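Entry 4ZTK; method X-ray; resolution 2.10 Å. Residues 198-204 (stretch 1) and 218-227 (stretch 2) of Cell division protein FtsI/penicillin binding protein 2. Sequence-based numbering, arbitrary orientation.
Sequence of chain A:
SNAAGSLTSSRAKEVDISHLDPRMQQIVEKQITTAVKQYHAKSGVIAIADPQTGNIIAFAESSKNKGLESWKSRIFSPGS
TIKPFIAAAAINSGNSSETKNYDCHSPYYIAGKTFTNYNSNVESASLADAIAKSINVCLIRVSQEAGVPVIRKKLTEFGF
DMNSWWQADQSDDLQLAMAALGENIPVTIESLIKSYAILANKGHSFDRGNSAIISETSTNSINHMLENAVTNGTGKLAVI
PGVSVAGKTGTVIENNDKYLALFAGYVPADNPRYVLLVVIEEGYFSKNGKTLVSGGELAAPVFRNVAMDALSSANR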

# COMPACT_ATOMS: atom_id res chain seq x y z
N ILE A 198 3.68 -6.17 -8.21
CA ILE A 198 4.79 -7.10 -8.30
C ILE A 198 4.61 -8.27 -7.34
O ILE A 198 4.80 -9.43 -7.70
CB ILE A 198 6.14 -6.39 -8.05
CG1 ILE A 198 6.40 -5.37 -9.16
CG2 ILE A 198 7.27 -7.41 -7.99
CD1 ILE A 198 7.72 -4.62 -9.02
N LEU A 199 4.21 -7.96 -6.11
CA LEU A 199 3.94 -8.99 -5.11
C LEU A 199 2.78 -9.88 -5.55
O LEU A 199 2.81 -11.09 -5.35
CB LEU A 199 3.64 -8.37 -3.75
CG LEU A 199 4.72 -7.48 -3.14
CD1 LEU A 199 4.22 -6.85 -1.84
CD2 LEU A 199 6.01 -8.26 -2.90
N ALA A 200 1.76 -9.26 -6.14
CA ALA A 200 0.60 -9.99 -6.61
C ALA A 200 0.95 -10.86 -7.81
O ALA A 200 0.28 -11.85 -8.09
CB ALA A 200 -0.54 -9.03 -6.96
N ASN A 201 2.02 -10.49 -8.51
CA ASN A 201 2.45 -11.18 -9.72
C ASN A 201 3.51 -12.23 -9.39
O ASN A 201 4.39 -12.52 -10.21
CB ASN A 201 2.99 -10.16 -10.74
CG ASN A 201 3.18 -10.75 -12.12
OD1 ASN A 201 2.54 -11.73 -12.49
ND2 ASN A 201 4.09 -10.16 -12.90
N LYS A 202 3.41 -12.80 -8.19
CA LYS A 202 4.36 -13.82 -7.72
C LYS A 202 5.80 -13.31 -7.66
O LYS A 202 6.75 -14.04 -7.93
CB LYS A 202 4.26 -15.09 -8.57
CG LYS A 202 2.90 -15.78 -8.50
CD LYS A 202 2.43 -16.26 -9.88
CE LYS A 202 3.20 -17.49 -10.36
NZ LYS A 202 2.69 -17.98 -11.67
N GLY A 203 5.96 -12.04 -7.29
CA GLY A 203 7.28 -11.46 -7.13
C GLY A 203 8.01 -11.24 -8.45
O GLY A 203 9.22 -11.06 -8.46
N HIS A 204 7.26 -11.27 -9.55
CA HIS A 204 7.82 -11.00 -10.87
C HIS A 204 7.45 -9.59 -11.32
O HIS A 204 6.34 -9.12 -11.05
CB HIS A 204 7.29 -12.00 -11.90
CG HIS A 204 7.88 -13.37 -11.77
ND1 HIS A 204 7.52 -14.25 -10.77
CD2 HIS A 204 8.82 -14.02 -12.50
CE1 HIS A 204 8.20 -15.37 -10.89
NE2 HIS A 204 9.00 -15.25 -11.94
N SER A 218 10.52 -16.50 -1.05
CA SER A 218 10.32 -15.17 -0.51
C SER A 218 8.90 -14.69 -0.79
O SER A 218 8.24 -14.13 0.08
CB SER A 218 11.31 -14.18 -1.13
OG SER A 218 12.63 -14.46 -0.70
N THR A 219 8.44 -14.93 -2.01
CA THR A 219 7.10 -14.52 -2.41
C THR A 219 6.04 -15.24 -1.59
O THR A 219 5.09 -14.61 -1.11
CB THR A 219 6.86 -14.80 -3.91
OG1 THR A 219 7.81 -14.07 -4.70
CG2 THR A 219 5.45 -14.35 -4.30
N ASN A 220 6.20 -16.55 -1.42
CA ASN A 220 5.26 -17.31 -0.60
C ASN A 220 5.19 -16.81 0.84
O ASN A 220 4.10 -16.64 1.39
CB ASN A 220 5.61 -18.80 -0.62
CG ASN A 220 5.25 -19.45 -1.94
OD1 ASN A 220 4.43 -18.93 -2.70
ND2 ASN A 220 5.85 -20.60 -2.21
N SER A 221 6.35 -16.55 1.44
CA SER A 221 6.40 -16.01 2.79
C SER A 221 5.71 -14.65 2.88
O SER A 221 4.92 -14.41 3.79
CB SER A 221 7.85 -15.87 3.28
OG SER A 221 8.50 -17.13 3.26
N ILE A 222 6.03 -13.76 1.95
CA ILE A 222 5.48 -12.41 1.98
C ILE A 222 3.96 -12.45 1.84
O ILE A 222 3.24 -11.78 2.59
CB ILE A 222 6.09 -11.53 0.88
CG1 ILE A 222 7.58 -11.27 1.15
CG2 ILE A 222 5.34 -10.21 0.78
CD1 ILE A 222 7.87 -10.61 2.50
N ASN A 223 3.48 -13.24 0.89
CA ASN A 223 2.05 -13.38 0.70
C ASN A 223 1.37 -13.92 1.97
O ASN A 223 0.30 -13.43 2.36
CB ASN A 223 1.75 -14.28 -0.50
CG ASN A 223 0.26 -14.44 -0.74
OD1 ASN A 223 -0.41 -13.51 -1.19
ND2 ASN A 223 -0.26 -15.62 -0.45
N HIS A 224 1.99 -14.90 2.60
CA HIS A 224 1.47 -15.44 3.86
C HIS A 224 1.41 -14.36 4.93
O HIS A 224 0.43 -14.26 5.68
CB HIS A 224 2.34 -16.61 4.33
CG HIS A 224 1.87 -17.23 5.61
ND1 HIS A 224 0.76 -18.05 5.68
CD2 HIS A 224 2.36 -17.15 6.87
CE1 HIS A 224 0.59 -18.46 6.93
NE2 HIS A 224 1.54 -17.93 7.67
N MSE A 225 2.45 -13.54 4.99
CA MSE A 225 2.50 -12.44 5.95
C MSE A 225 1.43 -11.40 5.69
O MSE A 225 0.85 -10.85 6.63
CB MSE A 225 3.89 -11.78 5.94
CG MSE A 225 4.98 -12.64 6.56
SE MSE A 225 6.69 -11.69 6.69
CE MSE A 225 7.73 -13.08 7.58
N LEU A 226 1.17 -11.12 4.42
CA LEU A 226 0.13 -10.16 4.06
C LEU A 226 -1.29 -10.69 4.30
O LEU A 226 -2.19 -9.92 4.64
CB LEU A 226 0.29 -9.72 2.61
CG LEU A 226 1.45 -8.76 2.37
CD1 LEU A 226 1.58 -8.45 0.89
CD2 LEU A 226 1.23 -7.49 3.18
N GLU A 227 -1.49 -11.99 4.13
CA GLU A 227 -2.77 -12.61 4.46
C GLU A 227 -2.99 -12.58 5.97
O GLU A 227 -4.10 -12.32 6.45
CB GLU A 227 -2.81 -14.07 3.99
CG GLU A 227 -3.03 -14.26 2.52
CD GLU A 227 -3.31 -15.71 2.15
OE1 GLU A 227 -2.61 -16.25 1.28
OE2 GLU A 227 -4.24 -16.30 2.75

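Stretch 1 is the end of a helix and the turn that follows it. Helical geometry holds through A200, and N201 is the first residue to leave it. A type I' turn then runs from N201 to H204, closed by H204 N to N201 O at 3.2 Å. K202 and G203, its central residues, both have positive phi. Stretch 2 is helical throughout, with regular backbone hydrogen bonds such as N223 N to T219 O, 2.9 Å. The nearest CA atoms across the stretches are those of G203 and T219, 5.6 Å apart.

No hydrogen bond joins the two stretches. Contact is by packing, and the buried surface is small, 199 Å² over both sides.

T219, I222 and L226 point their CA-to-CB bonds toward stretch 1. They recur at intervals of three and four residues, so they share one face of the helix. The side chain of L199 meets two of them, I222 and L226. Its CA-to-CB bond runs sideways, but an m,t rotamer brings the branched end nearer. L199 CD2 lies 4.2 Å from I222 CG2, and L199 CD1 lies 4.1 Å from L226 CD1. These apolar side chains are buried, as suits leucine and isoleucine.

T219 packs against the turn. T219 OG1 is 3.4 Å from K202 O and 3.6 Å from G203 CA; this hydroxyl is hydrogen-bonded elsewhere in the structure. T219 CG2 lies 4.3 Å from L199 O. The small, branched threonine thus presents both a methyl and a hydroxyl to the neighbouring backbone.

Glycine suits position 203 for two reasons. Positive phi favours it, and an ideal CB on G203 would sit 2.3 Å from T219 OG1, a clash. K202 CB lies 4.5 Å from T219 CG2, while the exposed end of the lysine side chain leads away. H204 ND1 donates to K202 O at 3.0 Å, bracing the turn from within stretch 1.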